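Local structure of type III effector HopU1 (Pseudomonas syringae pv. tomato, 3U0J) at residues Met243-Ala255 with Ser259-Ile270. The protein is a type III effector that probably transfers ADP-ribose from NAD+ to arginine residues of host proteins in plant immunity. Sequence-based numbering, arbitrary orientation.
Sequences MLPMMSEFVIEHA and SEGKHLFVLSQI
Phe-250 sets CD1 and CE1 of its ring obliquely over Gln-269, with CD1 3.5 Å from Gln-269 CA and CE1 against Gln-269 CB. The two residues form a non-hydrogen-bonded pair in the antiparallel hairpin of strands 248-257 and 263-269, which are neighbours in the mixed sheet within the ADP-ribosyltransferase family region. With CG anti to the backbone N, Gln-269 runs extended beside the ring, its CG close to Phe-250 CE1, and the amide and ring planes are 18° apart. The amide is tied beyond the hairpin, OE1 accepting from Arg-226 N.

On the same face, Leu-267 fits between Phe-250 and Ile-252: its CG is 3.8 Å from Phe-250 CB, while CD1 meets Ile-252 CG1, those two side chains lying side by side. Farther along, Ala-255 CB rests 3.4 Å from Phe-265 CD1, and Ile-252 CG2 approaches the edge of the Phe-265 ring. Helix 176-188 packs against this face through Phe-186 and Leu-182.

Regular pairing at Val-251 and Ser-268, each N donating to the other's O, gives way to a classic beta bulge in which Glu-253 and His-254 both face Val-266. The evidence is unequal: Val-266 N to His-254 O is nearly straight, its N-H...O angle 165°, whereas Glu-253 N to Val-266 O is weak, bent to 128° at the hydrogen. The opposite face carries Val-251 CG2 against Ile-270 CD1 and the imidazole edge of His-254 against Val-266 CG1.

At the C-terminus, Ile-270 N donates to Glu-249 O at 3.0 Å, and one water accepts from Glu-249 N while donating to Ile-270 O.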
ATOM      1  N   MET A 243       3.004   5.080  -1.565  1.00 15.64           N
ATOM      2  CA  MET A 243       2.241   3.877  -1.947  1.00 14.61           C
ATOM      3  C   MET A 243       1.961   3.928  -3.450  1.00 18.68           C
ATOM      4  O   MET A 243       1.748   5.014  -3.998  1.00 19.89           O
ATOM      5  CB  MET A 243       0.932   3.789  -1.134  1.00 13.35           C
ATOM      6  CG  MET A 243       0.058   2.522  -1.351  1.00 16.19           C
ATOM      7  SD  MET A 243      -1.397   2.354  -0.254  1.00  6.71           S
ATOM      8  CE  MET A 243      -0.634   1.869   1.278  1.00 12.83           C
ATOM      9  N   LEU A 244       2.003   2.779  -4.130  1.00 16.15           N
ATOM     10  CA  LEU A 244       1.726   2.742  -5.572  1.00 14.31           C
ATOM     11  C   LEU A 244       0.361   2.156  -5.856  1.00 15.54           C
ATOM     12  O   LEU A 244      -0.110   1.322  -5.106  1.00 19.50           O
ATOM     13  CB  LEU A 244       2.761   1.901  -6.315  1.00 16.30           C
ATOM     14  CG  LEU A 244       4.174   2.455  -6.500  1.00 18.04           C
ATOM     15  CD1 LEU A 244       4.113   3.947  -6.570  1.00 22.04           C
ATOM     16  CD2 LEU A 244       5.027   2.063  -5.338  1.00 22.31           C
ATOM     17  N   PRO A 245      -0.274   2.570  -6.957  1.00 18.39           N
ATOM     18  CA  PRO A 245      -1.548   1.973  -7.381  1.00 18.21           C
ATOM     19  C   PRO A 245      -1.380   0.500  -7.755  1.00 19.15           C
ATOM     20  O   PRO A 245      -0.273   0.109  -8.103  1.00 20.05           O
ATOM     21  CB  PRO A 245      -1.902   2.764  -8.648  1.00 18.13           C
ATOM     22  CG  PRO A 245      -1.063   4.000  -8.603  1.00 17.07           C
ATOM     23  CD  PRO A 245       0.186   3.615  -7.889  1.00 20.64           C
ATOM     24  N   MET A 246      -2.459  -0.285  -7.703  1.00 20.84           N
ATOM     25  CA  MET A 246      -2.454  -1.672  -8.185  1.00 19.58           C
ATOM     26  C   MET A 246      -1.687  -1.820  -9.510  1.00 22.89           C
ATOM     27  O   MET A 246      -1.672  -0.901 -10.333  1.00 22.99           O
ATOM     28  CB  MET A 246      -3.889  -2.172  -8.397  1.00 19.39           C
ATOM     29  CG  MET A 246      -4.748  -2.293  -7.157  1.00 17.17           C
ATOM     30  SD  MET A 246      -6.460  -2.638  -7.621  1.00 11.26           S
ATOM     31  CE  MET A 246      -6.560  -1.869  -9.225  1.00 19.34           C
ATOM     32  N   MET A 247      -1.069  -2.984  -9.720  1.00 21.42           N
ATOM     33  CA  MET A 247      -0.415  -3.300 -10.995  1.00 23.67           C
ATOM     34  C   MET A 247       0.706  -2.346 -11.391  1.00 26.40           C
ATOM     35  O   MET A 247       0.836  -1.981 -12.566  1.00 28.48           O
ATOM     36  CB  MET A 247      -1.430  -3.397 -12.137  1.00 22.40           C
ATOM     37  CG  MET A 247      -2.086  -4.769 -12.233  1.00 33.56           C
ATOM     38  SD  MET A 247      -0.917  -6.129 -12.428  1.00 11.09           S
ATOM     39  CE  MET A 247      -1.844  -7.439 -11.669  1.00 27.62           C
ATOM     40  N   SER A 248       1.517  -1.953 -10.415  1.00 21.82           N
ATOM     41  CA  SER A 248       2.715  -1.185 -10.704  1.00 22.49           C
ATOM     42  C   SER A 248       3.766  -2.083 -11.342  1.00 23.20           C
ATOM     43  O   SER A 248       3.907  -3.261 -10.989  1.00 22.64           O
ATOM     44  CB  SER A 248       3.269  -0.566  -9.436  1.00 19.05           C
ATOM     45  OG  SER A 248       3.734  -1.584  -8.585  1.00 22.65           O
ATOM     46  N   GLU A 249       4.513  -1.511 -12.273  1.00 24.51           N
ATOM     47  CA  GLU A 249       5.389  -2.280 -13.140  1.00 25.81           C
ATOM     48  C   GLU A 249       6.795  -1.688 -13.120  1.00 25.39           C
ATOM     49  O   GLU A 249       6.944  -0.464 -13.227  1.00 24.58           O
ATOM     50  CB  GLU A 249       4.811  -2.210 -14.553  1.00 31.67           C
ATOM     51  CG  GLU A 249       4.946  -3.476 -15.356  1.00 39.33           C
ATOM     52  CD  GLU A 249       3.789  -3.697 -16.321  1.00 47.96           C
ATOM     53  OE1 GLU A 249       2.663  -3.188 -16.075  1.00 34.88           O
ATOM     54  OE2 GLU A 249       4.020  -4.409 -17.323  1.00 54.93           O
ATOM     55  N   PHE A 250       7.820  -2.539 -12.995  1.00 25.76           N
ATOM     56  CA  PHE A 250       9.216  -2.057 -12.917  1.00 24.55           C
ATOM     57  C   PHE A 250      10.226  -2.801 -13.790  1.00 25.66           C
ATOM     58  O   PHE A 250      10.134  -4.011 -13.992  1.00 24.82           O
ATOM     59  CB  PHE A 250       9.730  -2.056 -11.474  1.00 22.42           C
ATOM     60  CG  PHE A 250       8.813  -1.372 -10.509  1.00 25.15           C
ATOM     61  CD1 PHE A 250       8.978  -0.028 -10.209  1.00 22.26           C
ATOM     62  CD2 PHE A 250       7.765  -2.068  -9.918  1.00 21.84           C
ATOM     63  CE1 PHE A 250       8.122   0.610  -9.335  1.00 17.21           C
ATOM     64  CE2 PHE A 250       6.907  -1.434  -9.045  1.00 20.32           C
ATOM     65  CZ  PHE A 250       7.087  -0.091  -8.752  1.00 18.99           C
ATOM     66  N   VAL A 251      11.196  -2.050 -14.296  1.00 26.76           N
ATOM     67  CA  VAL A 251      12.365  -2.613 -14.945  1.00 23.90           C
ATOM     68  C   VAL A 251      13.441  -2.766 -13.884  1.00 26.46           C
ATOM     69  O   VAL A 251      13.724  -1.817 -13.146  1.00 26.05           O
ATOM     70  CB  VAL A 251      12.903  -1.646 -16.004  1.00 24.03           C
ATOM     71  CG1 VAL A 251      14.200  -2.166 -16.599  1.00 25.05           C
ATOM     72  CG2 VAL A 251      11.856  -1.402 -17.082  1.00 23.70           C
ATOM     73  N   ILE A 252      14.049  -3.940 -13.786  1.00 21.48           N
ATOM     74  CA  ILE A 252      15.185  -4.053 -12.882  1.00 23.49           C
ATOM     75  C   ILE A 252      16.453  -3.606 -13.588  1.00 24.56           C
ATOM     76  O   ILE A 252      16.976  -4.332 -14.422  1.00 29.03           O
ATOM     77  CB  ILE A 252      15.358  -5.471 -12.370  1.00 25.44           C
ATOM     78  CG1 ILE A 252      14.021  -5.978 -11.817  1.00 22.80           C
ATOM     79  CG2 ILE A 252      16.453  -5.500 -11.316  1.00 19.74           C
ATOM     80  CD1 ILE A 252      13.966  -7.457 -11.548  1.00 16.87           C
ATOM     81  N   GLU A 253      16.933  -2.406 -13.267  1.00 26.60           N
ATOM     82  CA  GLU A 253      18.143  -1.861 -13.896  1.00 31.33           C
ATOM     83  C   GLU A 253      19.434  -2.585 -13.466  1.00 28.18           C
ATOM     84  O   GLU A 253      20.253  -2.929 -14.310  1.00 28.36           O
ATOM     85  CB  GLU A 253      18.287  -0.347 -13.641  1.00 32.89           C
ATOM     86  CG  GLU A 253      17.024   0.509 -13.849  1.00 32.11           C
ATOM     87  CD  GLU A 253      16.865   1.033 -15.271  1.00 39.38           C
ATOM     88  OE1 GLU A 253      16.019   1.937 -15.495  1.00 37.64           O
ATOM     89  OE2 GLU A 253      17.587   0.542 -16.166  1.00 43.90           O
ATOM     90  N   HIS A 254      19.613  -2.805 -12.162  1.00 26.36           N
ATOM     91  CA  HIS A 254      20.835  -3.425 -11.638  1.00 25.81           C
ATOM     92  C   HIS A 254      20.490  -4.434 -10.558  1.00 24.81           C
ATOM     93  O   HIS A 254      19.432  -4.358  -9.961  1.00 27.65           O
ATOM     94  CB  HIS A 254      21.787  -2.366 -11.063  1.00 26.83           C
ATOM     95  CG  HIS A 254      21.964  -1.165 -11.946  1.00 41.65           C
ATOM     96  ND1 HIS A 254      22.777  -1.172 -13.064  1.00 44.29           N
ATOM     97  CD2 HIS A 254      21.427   0.080 -11.881  1.00 39.98           C
ATOM     98  CE1 HIS A 254      22.729   0.015 -13.649  1.00 42.40           C
ATOM     99  NE2 HIS A 254      21.919   0.792 -12.953  1.00 44.73           N
ATOM    100  N   ALA A 255      21.385  -5.374 -10.293  1.00 28.07           N
ATOM    101  CA  ALA A 255      21.145  -6.395  -9.278  1.00 24.99           C
ATOM    102  C   ALA A 255      22.480  -6.948  -8.807  1.00 27.19           C
ATOM    103  O   ALA A 255      23.257  -7.451  -9.610  1.00 32.23           O
ATOM    104  CB  ALA A 255      20.297  -7.511  -9.856  1.00 20.49           C
ATOM    105  N   SER A 259      26.378  -7.182   1.774  1.00 40.20           N
ATOM    106  CA  SER A 259      27.002  -8.020   2.770  1.00 47.79           C
ATOM    107  C   SER A 259      26.411  -9.413   2.730  1.00 51.08           C
ATOM    108  O   SER A 259      25.731  -9.705   1.818  1.00 50.06           O
ATOM    109  CB  SER A 259      26.689  -7.394   4.092  1.00 53.79           C
ATOM    110  OG  SER A 259      25.926  -6.234   3.866  1.00 53.28           O
ATOM    111  N   GLU A 260      26.671 -10.275   3.709  1.00 52.46           N
ATOM    112  CA  GLU A 260      25.907 -11.498   3.873  1.00 50.80           C
ATOM    113  C   GLU A 260      25.980 -12.091   2.456  1.00 60.92           C
ATOM    114  O   GLU A 260      27.075 -12.074   1.873  1.00 61.17           O
ATOM    115  CB  GLU A 260      24.480 -11.185   4.307  1.00 51.52           C
ATOM    116  CG  GLU A 260      24.137 -11.525   5.744  1.00 72.78           C
ATOM    117  CD  GLU A 260      24.221 -10.322   6.694  1.00 92.16           C
ATOM    118  OE1 GLU A 260      25.032  -9.390   6.448  1.00 74.17           O
ATOM    119  OE2 GLU A 260      23.466 -10.313   7.697  1.00 99.09           O
ATOM    120  N   GLY A 261      24.887 -12.596   1.857  1.00 55.02           N
ATOM    121  CA  GLY A 261      23.564 -12.762   2.439  1.00 43.73           C
ATOM    122  C   GLY A 261      22.514 -11.806   1.891  1.00 41.41           C
ATOM    123  O   GLY A 261      21.338 -12.151   1.756  1.00 37.15           O
ATOM    124  N   LYS A 262      22.937 -10.587   1.588  1.00 37.64           N
ATOM    125  CA  LYS A 262      22.007  -9.539   1.217  1.00 31.86           C
ATOM    126  C   LYS A 262      22.131  -9.187  -0.252  1.00 33.20           C
ATOM    127  O   LYS A 262      23.213  -9.284  -0.853  1.00 31.00           O
ATOM    128  CB  LYS A 262      22.223  -8.290   2.083  1.00 33.95           C
ATOM    129  CG  LYS A 262      22.190  -8.571   3.579  1.00 44.11           C
ATOM    130  CD  LYS A 262      21.751  -7.366   4.409  1.00 38.97           C
ATOM    131  CE  LYS A 262      21.548  -7.786   5.850  1.00 41.19           C
ATOM    132  NZ  LYS A 262      20.474  -7.012   6.499  1.00 39.00           N
ATOM    133  N   HIS A 263      21.016  -8.764  -0.835  1.00 28.57           N
ATOM    134  CA  HIS A 263      21.013  -8.404  -2.241  1.00 27.01           C
ATOM    135  C   HIS A 263      20.282  -7.103  -2.490  1.00 25.10           C
ATOM    136  O   HIS A 263      19.368  -6.738  -1.763  1.00 28.67           O
ATOM    137  CB  HIS A 263      20.423  -9.536  -3.065  1.00 23.97           C
ATOM    138  CG  HIS A 263      21.054 -10.858  -2.777  1.00 25.69           C
ATOM    139  ND1 HIS A 263      22.041 -11.398  -3.575  1.00 23.42           N
ATOM    140  CD2 HIS A 263      20.872 -11.727  -1.753  1.00 22.86           C
ATOM    141  CE1 HIS A 263      22.424 -12.555  -3.064  1.00 26.84           C
ATOM    142  NE2 HIS A 263      21.734 -12.777  -1.956  1.00 26.21           N
ATOM    143  N   LEU A 264      20.709  -6.397  -3.520  1.00 21.93           N
ATOM    144  CA  LEU A 264      20.125  -5.126  -3.827  1.00 21.26           C
ATOM    145  C   LEU A 264      19.657  -5.161  -5.257  1.00 20.03           C
ATOM    146  O   LEU A 264      20.448  -5.409  -6.162  1.00 23.45           O
ATOM    147  CB  LEU A 264      21.167  -4.021  -3.656  1.00 22.96           C
ATOM    148  CG  LEU A 264      20.808  -2.686  -4.320  1.00 20.93           C
ATOM    149  CD1 LEU A 264      19.671  -2.009  -3.592  1.00 20.58           C
ATOM    150  CD2 LEU A 264      21.991  -1.775  -4.349  1.00 19.33           C
ATOM    151  N   PHE A 265      18.372  -4.913  -5.470  1.00 19.72           N
ATOM    152  CA  PHE A 265      17.862  -4.734  -6.828  1.00 19.70           C
ATOM    153  C   PHE A 265      17.444  -3.302  -7.041  1.00 21.47           C
ATOM    154  O   PHE A 265      16.690  -2.735  -6.246  1.00 22.17           O
ATOM    155  CB  PHE A 265      16.705  -5.680  -7.116  1.00 15.06           C
ATOM    156  CG  PHE A 265      17.041  -7.083  -6.847  1.00 15.74           C
ATOM    157  CD1 PHE A 265      17.565  -7.875  -7.844  1.00 15.91           C
ATOM    158  CD2 PHE A 265      16.896  -7.602  -5.571  1.00 17.82           C
ATOM    159  CE1 PHE A 265      17.926  -9.178  -7.585  1.00 18.84           C
ATOM    160  CE2 PHE A 265      17.237  -8.902  -5.296  1.00 18.36           C
ATOM    161  CZ  PHE A 265      17.758  -9.699  -6.308  1.00 21.61           C
ATOM    162  N   VAL A 266      17.962  -2.705  -8.104  1.00 22.61           N
ATOM    163  CA  VAL A 266      17.592  -1.345  -8.432  1.00 25.03           C
ATOM    164  C   VAL A 266      16.453  -1.409  -9.408  1.00 23.51           C
ATOM    165  O   VAL A 266      16.569  -2.026 -10.460  1.00 22.99           O
ATOM    166  CB  VAL A 266      18.752  -0.555  -9.042  1.00 26.04           C
ATOM    167  CG1 VAL A 266      18.221   0.724  -9.675  1.00 25.41           C
ATOM    168  CG2 VAL A 266      19.800  -0.258  -7.974  1.00 18.59           C
ATOM    169  N   LEU A 267      15.342  -0.786  -9.030  1.00 25.07           N
ATOM    170  CA  LEU A 267      14.122  -0.808  -9.821  1.00 23.68           C
ATOM    171  C   LEU A 267      13.815   0.542 -10.461  1.00 21.83           C
ATOM    172  O   LEU A 267      14.164   1.587  -9.928  1.00 24.63           O
ATOM    173  CB  LEU A 267      12.954  -1.228  -8.944  1.00 22.62           C
ATOM    174  CG  LEU A 267      12.593  -2.707  -8.995  1.00 22.74           C
ATOM    175  CD1 LEU A 267      13.814  -3.563  -8.815  1.00 22.40           C
ATOM    176  CD2 LEU A 267      11.539  -3.020  -7.945  1.00 21.97           C
ATOM    177  N   SER A 268      13.147   0.509 -11.603  1.00 21.96           N
ATOM    178  CA  SER A 268      12.742   1.731 -12.279  1.00 23.67           C
ATOM    179  C   SER A 268      11.276   1.635 -12.715  1.00 28.63           C
ATOM    180  O   SER A 268      10.904   0.731 -13.467  1.00 28.25           O
ATOM    181  CB  SER A 268      13.636   1.974 -13.481  1.00 23.94           C
ATOM    182  OG  SER A 268      13.474   3.283 -13.958  1.00 34.46           O
ATOM    183  N   GLN A 269      10.444   2.557 -12.233  1.00 26.47           N
ATOM    184  CA  GLN A 269       9.018   2.523 -12.538  1.00 23.18           C
ATOM    185  C   GLN A 269       8.735   2.837 -14.004  1.00 27.36           C
ATOM    186  O   GLN A 269       9.351   3.731 -14.599  1.00 30.83           O
ATOM    187  CB  GLN A 269       8.254   3.502 -11.654  1.00 23.42           C
ATOM    188  CG  GLN A 269       6.752   3.375 -11.762  1.00 22.18           C
ATOM    189  CD  GLN A 269       6.019   4.455 -10.984  1.00 23.85           C
ATOM    190  OE1 GLN A 269       6.569   5.529 -10.717  1.00 22.90           O
ATOM    191  NE2 GLN A 269       4.770   4.173 -10.611  1.00 19.61           N
ATOM    192  N   ILE A 270       7.793   2.090 -14.568  1.00 25.72           N
ATOM    193  CA  ILE A 270       7.307   2.306 -15.920  1.00 25.33           C
ATOM    194  C   ILE A 270       6.016   3.132 -15.909  1.00 33.34           C
ATOM    195  O   ILE A 270       5.129   2.921 -15.058  1.00 31.67           O
ATOM    196  CB  ILE A 270       7.023   0.964 -16.564  1.00 26.41           C
ATOM    197  CG1 ILE A 270       8.329   0.207 -16.733  1.00 25.50           C
ATOM    198  CG2 ILE A 270       6.320   1.132 -17.903  1.00 26.78           C
ATOM    199  CD1 ILE A 270       8.134  -1.202 -17.160  1.00 29.25           C
TER
HETATM  200  O   HOH W   1       3.869   1.256 -12.940  1.00 25.86           O